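B-agarase (Saccharophagus degradans, PDB 4BQ2) hydrolyses the beta-linkages of agarose as a family 50 exo-beta-agarase, probably working from chain ends. Local coordinates at residues G39-M44 and T181-N186. Sequence-based numbering, arbitrary orientation.
Sequences GLKLAM and TVIIDN. With CA (calcium ion), chain K.
L42 and V182 face each other as a hydrogen-bonded antiparallel pair: L42 N reaches V182 O at 2.8 Å with an almost straight N-H...O angle of 175°, and V182 N answers to L42 O. L40 and I184 repeat the exchange two residues along, so four backbone bonds join the strands. The CA-H groups of K41, T181 and I183 lean on the carbonyl oxygens of V182, L42 and L40. The buried face carries L40, L42, V182 and I184. Chi1 of V182 (-63°) sets CG1 anti to the carbonyl carbon and leaves CG2 between backbone N and carbonyl carbon, where it touches L42 CB at 3.8 Å; M44 CE reaches the same methyl at 4.3 Å from the end of its bent thioether. L54 of strand 51-56 and F86 of strand 84-92 close over this apolar layer, part of the all-beta CBM-like domain, consistent with a beta-sandwich; strand 36-44 pairs with 22-30 on its other edge. The face of K41, A43 and T181 is partly open to solvent, though its few touches are close; I183 is buried there, against V77, V79 and Y29. The extended K41 chain crosses I183 and T181 obliquely, its CG 3.6 Å from I183 CD1 and its CE 3.8 Å from T181 CG2. T181 OG1 (chi1 -57°) lies beside A43 and 2.8 Å from a water that donates a hydrogen bond to M44 O. At the far end G39 CA lies 3.5 Å from I184 O. The calcium ion ties the start of strand 36-44, through S37 and K38, to D185, which grips it with both carboxylate oxygens, OD1 at 2.6 Å from the metal. D7 and E9 are further ligands, and Y29 OH hydrogen-bonds to D185 OD2.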
ATOM      1  N   GLY A  39     -22.185  25.840  12.264  1.00 18.31           N
ATOM      2  CA  GLY A  39     -21.514  24.553  12.082  1.00 19.37           C
ATOM      3  C   GLY A  39     -20.570  24.231  13.250  1.00 19.75           C
ATOM      4  O   GLY A  39     -20.285  25.084  14.089  1.00 19.40           O
ATOM      5  N   LEU A  40     -20.144  22.978  13.313  1.00 19.13           N
ATOM      6  CA  LEU A  40     -19.157  22.566  14.307  1.00 19.73           C
ATOM      7  C   LEU A  40     -17.763  22.779  13.755  1.00 19.56           C
ATOM      8  O   LEU A  40     -17.339  22.094  12.787  1.00 19.65           O
ATOM      9  CB  LEU A  40     -19.348  21.105  14.662  1.00 20.86           C
ATOM     10  CG  LEU A  40     -18.368  20.575  15.720  1.00 23.06           C
ATOM     11  CD1 LEU A  40     -18.777  21.020  17.112  1.00 23.46           C
ATOM     12  CD2 LEU A  40     -18.386  19.065  15.613  1.00 24.32           C
ATOM     13  N   LYS A  41     -17.040  23.685  14.397  1.00 19.36           N
ATOM     14  CA  LYS A  41     -15.671  23.971  14.039  1.00 21.87           C
ATOM     15  C   LYS A  41     -14.762  23.030  14.836  1.00 21.35           C
ATOM     16  O   LYS A  41     -14.789  23.031  16.067  1.00 20.95           O
ATOM     17  CB  LYS A  41     -15.310  25.429  14.329  1.00 23.44           C
ATOM     18  CG  LYS A  41     -13.861  25.741  13.959  1.00 25.84           C
ATOM     19  CD  LYS A  41     -13.454  27.138  14.359  1.00 30.69           C
ATOM     20  CE  LYS A  41     -11.992  27.341  13.984  1.00 35.57           C
ATOM     21  NZ  LYS A  41     -11.658  28.791  13.874  1.00 36.76           N
ATOM     22  N   LEU A  42     -13.992  22.201  14.133  1.00 21.65           N
ATOM     23  CA  LEU A  42     -13.198  21.169  14.814  1.00 19.98           C
ATOM     24  C   LEU A  42     -11.724  21.464  14.561  1.00 20.21           C
ATOM     25  O   LEU A  42     -11.244  21.305  13.431  1.00 18.97           O
ATOM     26  CB  LEU A  42     -13.613  19.772  14.348  1.00 19.28           C
ATOM     27  CG  LEU A  42     -12.865  18.582  14.984  1.00 21.36           C
ATOM     28  CD1 LEU A  42     -13.232  18.441  16.472  1.00 21.68           C
ATOM     29  CD2 LEU A  42     -13.130  17.277  14.238  1.00 21.79           C
ATOM     30  N   ALA A  43     -11.013  21.922  15.598  1.00 19.88           N
ATOM     31  CA  ALA A  43      -9.635  22.323  15.434  1.00 20.27           C
ATOM     32  C   ALA A  43      -8.753  21.254  16.105  1.00 22.08           C
ATOM     33  O   ALA A  43      -8.731  21.145  17.338  1.00 22.19           O
ATOM     34  CB  ALA A  43      -9.404  23.714  16.010  1.00 20.18           C
ATOM     35  N   MET A  44      -8.112  20.428  15.263  1.00 20.80           N
ATOM     36  CA  MET A  44      -7.343  19.252  15.701  1.00 18.65           C
ATOM     37  C   MET A  44      -5.895  19.635  15.912  1.00 19.08           C
ATOM     38  O   MET A  44      -5.287  20.332  15.096  1.00 18.82           O
ATOM     39  CB  MET A  44      -7.469  18.090  14.675  1.00 19.19           C
ATOM     40  CG  MET A  44      -8.879  17.463  14.641  1.00 18.55           C
ATOM     41  SD  MET A  44      -9.328  16.650  13.088  1.00 18.26           S
ATOM     42  CE  MET A  44      -9.656  18.083  12.085  1.00 17.57           C
ATOM     43  N   THR A 181      -8.023  21.833  10.528  1.00 18.40           N
ATOM     44  CA  THR A 181      -9.272  22.409  11.088  1.00 18.94           C
ATOM     45  C   THR A 181     -10.385  22.270  10.037  1.00 19.75           C
ATOM     46  O   THR A 181     -10.169  22.605   8.864  1.00 17.58           O
ATOM     47  CB  THR A 181      -9.087  23.902  11.441  1.00 19.41           C
ATOM     48  OG1 THR A 181      -7.996  24.042  12.360  1.00 21.18           O
ATOM     49  CG2 THR A 181     -10.392  24.519  12.076  1.00 20.31           C
ATOM     50  N   VAL A 182     -11.547  21.772  10.458  1.00 17.10           N
ATOM     51  CA  VAL A 182     -12.674  21.636   9.562  1.00 17.04           C
ATOM     52  C   VAL A 182     -13.905  22.299  10.174  1.00 17.32           C
ATOM     53  O   VAL A 182     -13.938  22.560  11.386  1.00 15.82           O
ATOM     54  CB  VAL A 182     -12.997  20.152   9.264  1.00 16.21           C
ATOM     55  CG1 VAL A 182     -11.820  19.481   8.548  1.00 15.86           C
ATOM     56  CG2 VAL A 182     -13.395  19.407  10.551  1.00 16.79           C
ATOM     57  N   ILE A 183     -14.906  22.561   9.318  1.00 17.97           N
ATOM     58  CA  ILE A 183     -16.252  22.873   9.785  1.00 18.53           C
ATOM     59  C   ILE A 183     -17.120  21.736   9.288  1.00 17.14           C
ATOM     60  O   ILE A 183     -17.037  21.356   8.119  1.00 18.09           O
ATOM     61  CB  ILE A 183     -16.827  24.189   9.201  1.00 19.56           C
ATOM     62  CG1 ILE A 183     -15.842  25.340   9.321  1.00 23.51           C
ATOM     63  CG2 ILE A 183     -18.144  24.561   9.877  1.00 19.38           C
ATOM     64  CD1 ILE A 183     -15.418  25.632  10.738  1.00 25.98           C
ATOM     65  N   ILE A 184     -17.950  21.205  10.171  1.00 16.74           N
ATOM     66  CA  ILE A 184     -18.857  20.101   9.883  1.00 16.01           C
ATOM     67  C   ILE A 184     -20.282  20.611  10.133  1.00 17.77           C
ATOM     68  O   ILE A 184     -20.530  21.312  11.117  1.00 17.69           O
ATOM     69  CB  ILE A 184     -18.570  18.899  10.801  1.00 17.27           C
ATOM     70  CG1 ILE A 184     -17.137  18.331  10.555  1.00 16.43           C
ATOM     71  CG2 ILE A 184     -19.631  17.809  10.627  1.00 17.02           C
ATOM     72  CD1 ILE A 184     -16.670  17.368  11.637  1.00 15.76           C
ATOM     73  N   ASP A 185     -21.217  20.257   9.261  1.00 17.48           N
ATOM     74  CA  ASP A 185     -22.621  20.651   9.468  1.00 18.06           C
ATOM     75  C   ASP A 185     -23.535  19.612   8.860  1.00 18.64           C
ATOM     76  O   ASP A 185     -23.108  18.829   7.983  1.00 18.75           O
ATOM     77  CB  ASP A 185     -22.845  22.057   8.904  1.00 18.67           C
ATOM     78  CG  ASP A 185     -24.145  22.695   9.403  1.00 19.19           C
ATOM     79  OD1 ASP A 185     -24.831  22.088  10.255  1.00 17.94           O
ATOM     80  OD2 ASP A 185     -24.505  23.780   8.902  1.00 17.60           O
ATOM     81  N   ASN A 186     -24.778  19.544   9.364  1.00 18.82           N
ATOM     82  CA  ASN A 186     -25.861  18.778   8.743  1.00 18.60           C
ATOM     83  C   ASN A 186     -25.596  17.284   8.675  1.00 18.75           C
ATOM     84  O   ASN A 186     -25.737  16.671   7.628  1.00 17.52           O
ATOM     85  CB  ASN A 186     -26.203  19.342   7.354  1.00 20.15           C
ATOM     86  CG  ASN A 186     -26.668  20.793   7.427  1.00 21.63           C
ATOM     87  OD1 ASN A 186     -27.466  21.147   8.296  1.00 22.58           O
ATOM     88  ND2 ASN A 186     -26.163  21.637   6.533  1.00 20.76           N
TER
HETATM   89 CA    CA K1797     -26.136  24.303  10.717  1.00 22.65          CA
HETATM   90  O   HOH W   1      -6.263  22.782  14.225  1.00 20.83           O
HETATM   91  O   HOH W   2     -27.801  23.841   9.549  1.00 21.20           O